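Local coordinates for lipoate-protein ligase, putative (Streptococcus pneumoniae, PDB 1VQZ) that is a putative lipoate-protein ligase, with a catalytic domain of the lipoyl protein ligase A/B family followed by a bacterial lipoate-protein-ligase C-terminal region, at residues E30-D41 with A149-H158. Numbering follows the deposited sequence.
With EDO (1,2-ethanediol), chain N; EDO (1,2-ethanediol), chain L.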
loop_
_atom_site.group_PDB
_atom_site.type_symbol
_atom_site.label_atom_id
_atom_site.label_comp_id
_atom_site.label_asym_id
_atom_site.label_seq_id
_atom_site.Cartn_x
_atom_site.Cartn_y
_atom_site.Cartn_z
ATOM N N GLU A 30 -4.368 10.340 -6.285
ATOM C CA GLU A 30 -3.107 9.612 -6.476
ATOM C C GLU A 30 -3.257 8.581 -7.586
ATOM O O GLU A 30 -2.367 8.453 -8.457
ATOM C CB GLU A 30 -2.648 8.940 -5.165
ATOM C CG GLU A 30 -1.306 8.200 -5.259
ATOM C CD GLU A 30 -1.035 7.370 -4.039
ATOM O OE1 GLU A 30 -1.932 6.595 -3.666
ATOM O OE2 GLU A 30 0.069 7.503 -3.450
ATOM N N GLU A 31 -4.366 7.840 -7.574
ATOM C CA GLU A 31 -4.596 6.863 -8.632
ATOM C C GLU A 31 -4.703 7.511 -10.018
ATOM O O GLU A 31 -4.238 6.950 -11.065
ATOM C CB GLU A 31 -5.875 6.056 -8.364
ATOM C CG GLU A 31 -6.014 4.873 -9.312
ATOM C CD GLU A 31 -7.309 4.089 -9.130
ATOM O OE1 GLU A 31 -8.418 4.674 -9.105
ATOM O OE2 GLU A 31 -7.204 2.874 -9.055
ATOM N N TYR A 32 -5.347 8.673 -10.050
ATOM C CA TYR A 32 -5.476 9.434 -11.287
ATOM C C TYR A 32 -4.103 9.834 -11.864
ATOM O O TYR A 32 -3.846 9.683 -13.048
ATOM C CB TYR A 32 -6.344 10.661 -11.071
ATOM C CG TYR A 32 -6.780 11.272 -12.374
ATOM C CD1 TYR A 32 -7.853 10.738 -13.091
ATOM C CD2 TYR A 32 -6.132 12.379 -12.892
ATOM C CE1 TYR A 32 -8.262 11.268 -14.329
ATOM C CE2 TYR A 32 -6.537 12.947 -14.136
ATOM C CZ TYR A 32 -7.609 12.375 -14.848
ATOM O OH TYR A 32 -8.004 12.925 -16.038
ATOM N N ALA A 33 -3.202 10.320 -11.010
ATOM C CA ALA A 33 -1.867 10.608 -11.438
ATOM C C ALA A 33 -1.163 9.330 -11.941
ATOM O O ALA A 33 -0.571 9.330 -13.029
ATOM C CB ALA A 33 -1.091 11.309 -10.301
ATOM N N PHE A 34 -1.243 8.235 -11.170
ATOM C CA PHE A 34 -0.591 6.974 -11.528
ATOM C C PHE A 34 -1.103 6.439 -12.862
ATOM O O PHE A 34 -0.319 6.134 -13.792
ATOM C CB PHE A 34 -0.897 5.974 -10.432
ATOM C CG PHE A 34 -0.239 4.621 -10.586
ATOM C CD1 PHE A 34 1.013 4.470 -11.217
ATOM C CD2 PHE A 34 -0.826 3.499 -9.966
ATOM C CE1 PHE A 34 1.650 3.207 -11.279
ATOM C CE2 PHE A 34 -0.205 2.251 -10.029
ATOM C CZ PHE A 34 1.035 2.110 -10.695
ATOM N N LYS A 35 -2.425 6.381 -13.009
ATOM C CA LYS A 35 -3.051 5.663 -14.158
ATOM C C LYS A 35 -3.520 6.504 -15.341
ATOM O O LYS A 35 -3.650 6.014 -16.447
ATOM C CB LYS A 35 -4.212 4.800 -13.650
ATOM C CG LYS A 35 -3.789 3.761 -12.665
ATOM C CD LYS A 35 -4.983 2.922 -12.181
ATOM C CE LYS A 35 -4.519 1.791 -11.230
ATOM N NZ LYS A 35 -5.710 1.041 -10.612
ATOM N N HIS A 36 -3.726 7.775 -15.102
ATOM C CA HIS A 36 -4.374 8.657 -16.081
ATOM C C HIS A 36 -3.492 9.771 -16.634
ATOM O O HIS A 36 -3.781 10.255 -17.704
ATOM C CB HIS A 36 -5.611 9.299 -15.443
ATOM C CG HIS A 36 -6.737 8.349 -15.222
ATOM N ND1 HIS A 36 -7.819 8.276 -16.070
ATOM C CD2 HIS A 36 -6.968 7.457 -14.228
ATOM C CE1 HIS A 36 -8.661 7.366 -15.614
ATOM N NE2 HIS A 36 -8.175 6.861 -14.495
ATOM N N LEU A 37 -2.447 10.193 -15.915
ATOM C CA LEU A 37 -1.549 11.245 -16.416
ATOM C C LEU A 37 -0.357 10.630 -17.152
ATOM O O LEU A 37 0.821 10.877 -16.827
ATOM C CB LEU A 37 -1.054 12.202 -15.316
ATOM C CG LEU A 37 -2.100 13.059 -14.564
ATOM C CD1 LEU A 37 -1.393 14.001 -13.630
ATOM C CD2 LEU A 37 -2.994 13.851 -15.482
ATOM N N LEU A 38 -0.694 9.878 -18.188
ATOM C CA LEU A 38 0.261 9.081 -18.969
ATOM C C LEU A 38 1.211 9.884 -19.895
ATOM O O LEU A 38 2.169 9.325 -20.412
ATOM C CB LEU A 38 -0.517 8.043 -19.806
ATOM C CG LEU A 38 -1.351 7.101 -18.937
ATOM C CD1 LEU A 38 -2.046 6.027 -19.783
ATOM C CD2 LEU A 38 -0.467 6.461 -17.833
ATOM N N ASP A 39 0.942 11.167 -20.111
ATOM C CA ASP A 39 1.864 12.045 -20.839
ATOM C C ASP A 39 2.951 12.673 -19.934
ATOM O O ASP A 39 3.768 13.441 -20.414
ATOM C CB ASP A 39 1.110 13.220 -21.501
ATOM C CG ASP A 39 0.228 12.799 -22.686
ATOM O OD1 ASP A 39 0.480 11.742 -23.296
ATOM O OD2 ASP A 39 -0.709 13.568 -23.014
ATOM N N GLU A 40 2.914 12.412 -18.647
ATOM C CA GLU A 40 3.920 12.872 -17.713
ATOM C C GLU A 40 4.687 11.644 -17.263
ATOM O O GLU A 40 4.111 10.764 -16.632
ATOM C CB GLU A 40 3.251 13.497 -16.490
ATOM C CG GLU A 40 2.116 14.461 -16.810
ATOM C CD GLU A 40 2.556 15.636 -17.666
ATOM O OE1 GLU A 40 3.738 16.040 -17.619
ATOM O OE2 GLU A 40 1.692 16.142 -18.398
ATOM N N ASP A 41 5.966 11.596 -17.577
ATOM C CA ASP A 41 6.800 10.433 -17.266
ATOM C C ASP A 41 7.190 10.246 -15.799
ATOM O O ASP A 41 7.503 9.132 -15.378
ATOM C CB ASP A 41 8.082 10.530 -18.057
ATOM C CG ASP A 41 7.859 10.384 -19.557
ATOM O OD1 ASP A 41 6.903 9.707 -19.964
ATOM O OD2 ASP A 41 8.671 10.937 -20.314
ATOM N N ALA A 149 3.673 -0.370 -6.435
ATOM C CA ALA A 149 2.631 -0.923 -7.304
ATOM C C ALA A 149 3.088 -0.798 -8.752
ATOM O O ALA A 149 3.791 0.119 -9.102
ATOM C CB ALA A 149 1.284 -0.201 -7.106
ATOM N N TYR A 150 2.670 -1.734 -9.588
ATOM C CA TYR A 150 3.107 -1.766 -10.971
ATOM C C TYR A 150 1.935 -2.067 -11.837
ATOM O O TYR A 150 1.264 -3.078 -11.643
ATOM C CB TYR A 150 4.156 -2.842 -11.187
ATOM C CG TYR A 150 4.551 -3.009 -12.618
ATOM C CD1 TYR A 150 5.447 -2.143 -13.199
ATOM C CD2 TYR A 150 3.995 -4.016 -13.411
ATOM C CE1 TYR A 150 5.837 -2.270 -14.525
ATOM C CE2 TYR A 150 4.389 -4.162 -14.770
ATOM C CZ TYR A 150 5.319 -3.264 -15.308
ATOM O OH TYR A 150 5.747 -3.354 -16.613
ATOM N N ILE A 151 1.656 -1.157 -12.758
ATOM C CA ILE A 151 0.803 -1.449 -13.891
ATOM C C ILE A 151 1.717 -1.527 -15.125
ATOM O O ILE A 151 2.950 -1.328 -15.006
ATOM C CB ILE A 151 -0.235 -0.360 -14.110
ATOM C CG1 ILE A 151 0.454 0.919 -14.645
ATOM C CG2 ILE A 151 -1.070 -0.196 -12.838
ATOM C CD1 ILE A 151 -0.452 2.235 -14.636
ATOM N N ASN A 152 1.145 -1.784 -16.304
ATOM C CA ASN A 152 2.003 -1.945 -17.506
ATOM C C ASN A 152 2.691 -0.616 -17.788
ATOM O O ASN A 152 2.079 0.457 -17.833
ATOM C CB ASN A 152 1.284 -2.514 -18.753
ATOM N N GLY A 153 4.003 -0.718 -17.846
ATOM C CA GLY A 153 4.865 0.364 -18.231
ATOM C C GLY A 153 4.961 1.485 -17.223
ATOM O O GLY A 153 5.556 2.476 -17.546
ATOM N N ARG A 154 4.383 1.329 -16.039
ATOM C CA ARG A 154 4.352 2.396 -15.038
ATOM C C ARG A 154 4.434 1.913 -13.579
ATOM O O ARG A 154 3.714 0.977 -13.110
ATOM C CB ARG A 154 3.121 3.281 -15.281
ATOM C CG ARG A 154 3.072 4.506 -14.479
ATOM C CD ARG A 154 1.907 5.447 -14.855
ATOM N NE ARG A 154 2.390 6.404 -15.774
ATOM C CZ ARG A 154 2.364 7.729 -15.689
ATOM N NH1 ARG A 154 1.730 8.424 -14.771
ATOM N NH2 ARG A 154 2.982 8.366 -16.662
ATOM N N ILE A 155 5.319 2.576 -12.841
ATOM C CA ILE A 155 5.693 2.193 -11.484
ATOM C C ILE A 155 5.305 3.266 -10.496
ATOM O O ILE A 155 5.552 4.443 -10.752
ATOM C CB ILE A 155 7.212 2.033 -11.407
ATOM C CG1 ILE A 155 7.680 0.940 -12.397
ATOM C CG2 ILE A 155 7.667 1.735 -9.948
ATOM C CD1 ILE A 155 9.134 0.929 -12.680
HETATM N N MSE A 156 4.698 2.863 -9.372
HETATM C CA MSE A 156 4.476 3.779 -8.263
HETATM C C MSE A 156 5.116 3.250 -7.001
HETATM O O MSE A 156 4.895 2.117 -6.607
HETATM C CB MSE A 156 2.983 4.044 -8.028
HETATM C CG MSE A 156 2.728 4.997 -6.885
HETATM SE SE MSE A 156 0.811 5.421 -6.595
HETATM C CE MSE A 156 0.195 3.527 -6.162
ATOM N N HIS A 157 5.912 4.101 -6.385
ATOM C CA HIS A 157 6.390 3.909 -5.020
ATOM C C HIS A 157 5.641 4.913 -4.138
ATOM O O HIS A 157 5.679 6.103 -4.403
ATOM C CB HIS A 157 7.866 4.212 -4.897
ATOM C CG HIS A 157 8.743 3.208 -5.568
ATOM N ND1 HIS A 157 9.283 2.132 -4.891
ATOM C CD2 HIS A 157 9.127 3.076 -6.858
ATOM C CE1 HIS A 157 9.989 1.400 -5.734
ATOM N NE2 HIS A 157 9.914 1.955 -6.930
ATOM N N HIS A 158 4.967 4.446 -3.102
ATOM C CA HIS A 158 4.290 5.382 -2.210
ATOM C C HIS A 158 4.388 4.923 -0.775
ATOM O O HIS A 158 4.693 3.752 -0.481
ATOM C CB HIS A 158 2.851 5.722 -2.657
ATOM C CG HIS A 158 1.868 4.597 -2.570
ATOM N ND1 HIS A 158 0.508 4.779 -2.740
ATOM C CD2 HIS A 158 2.047 3.271 -2.332
ATOM C CE1 HIS A 158 -0.104 3.606 -2.623
ATOM N NE2 HIS A 158 0.806 2.685 -2.342
HETATM C C1 EDO N . -9.558 4.525 -13.140
HETATM O O1 EDO N . -8.143 4.455 -13.005
HETATM C C2 EDO N . -10.119 4.788 -11.754
HETATM O O2 EDO N . -10.076 3.616 -10.947
HETATM C C1 EDO L . -2.569 5.201 0.839
HETATM O O1 EDO L . -1.537 5.136 1.795
HETATM C C2 EDO L . -1.863 5.255 -0.494
HETATM O O2 EDO L . -2.757 5.659 -1.508
#
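F34 carries the apolar part of this contact, its ring inserted between side chains of the hairpin formed by strands 149-151 and 154-158. M156 CB sits over one face, 3.7 Å from the centroid of the F34 ring; I151 CD1 lies over the opposite face, also as a CH-pi contact. With CG anti to the backbone N (chi1 -177°), F34 reaches the sheet although its CB does not point there. A149 CB approaches F34 CE2 at 4.1 Å, and the M156 selenium lies obliquely to the ring, a Met-aromatic contact.

Hydrogen bonds of R154 with backbone carbonyls tie the hairpin to the turn 37-40 that follows helix segment 30-36. R154's aliphatic part runs alongside the F34 ring with the opposite heading, then bends at chi3 (-95°), which brings the guanidinium to the 37-40 beta turn. R154 NH2 donates to E40 O at 2.7 Å, the donor tilted from the carbonyl plane, while its bonds from NH1 and NH2 to L37 O are weak. L38 CD2 lies over one guanidinium face, 3.5 Å from R154 NE.

A His-carboxylate hydrogen bond forms the third group. H158 ND1 donates to E30 OE2 at 2.8 Å; the acceptor lies in the imidazole plane, but the nitrogen meets the carboxylate from above its plane. T97 also bonds E30 OE2 and S82 bonds H158 NE2, so both ends of the pair are held, and M156 CE packs on a face of the H158 ring, 3.5 Å above its plane.

Helix 23-36 thus packs on a face of the large mixed sheet; the axis of helix segment 30-36 runs nearly antiparallel to that of strand 154-158 (153°, 9.1 Å at closest approach), an alpha/beta layering consistent with the lipoyl protein ligase A/B catalytic domain.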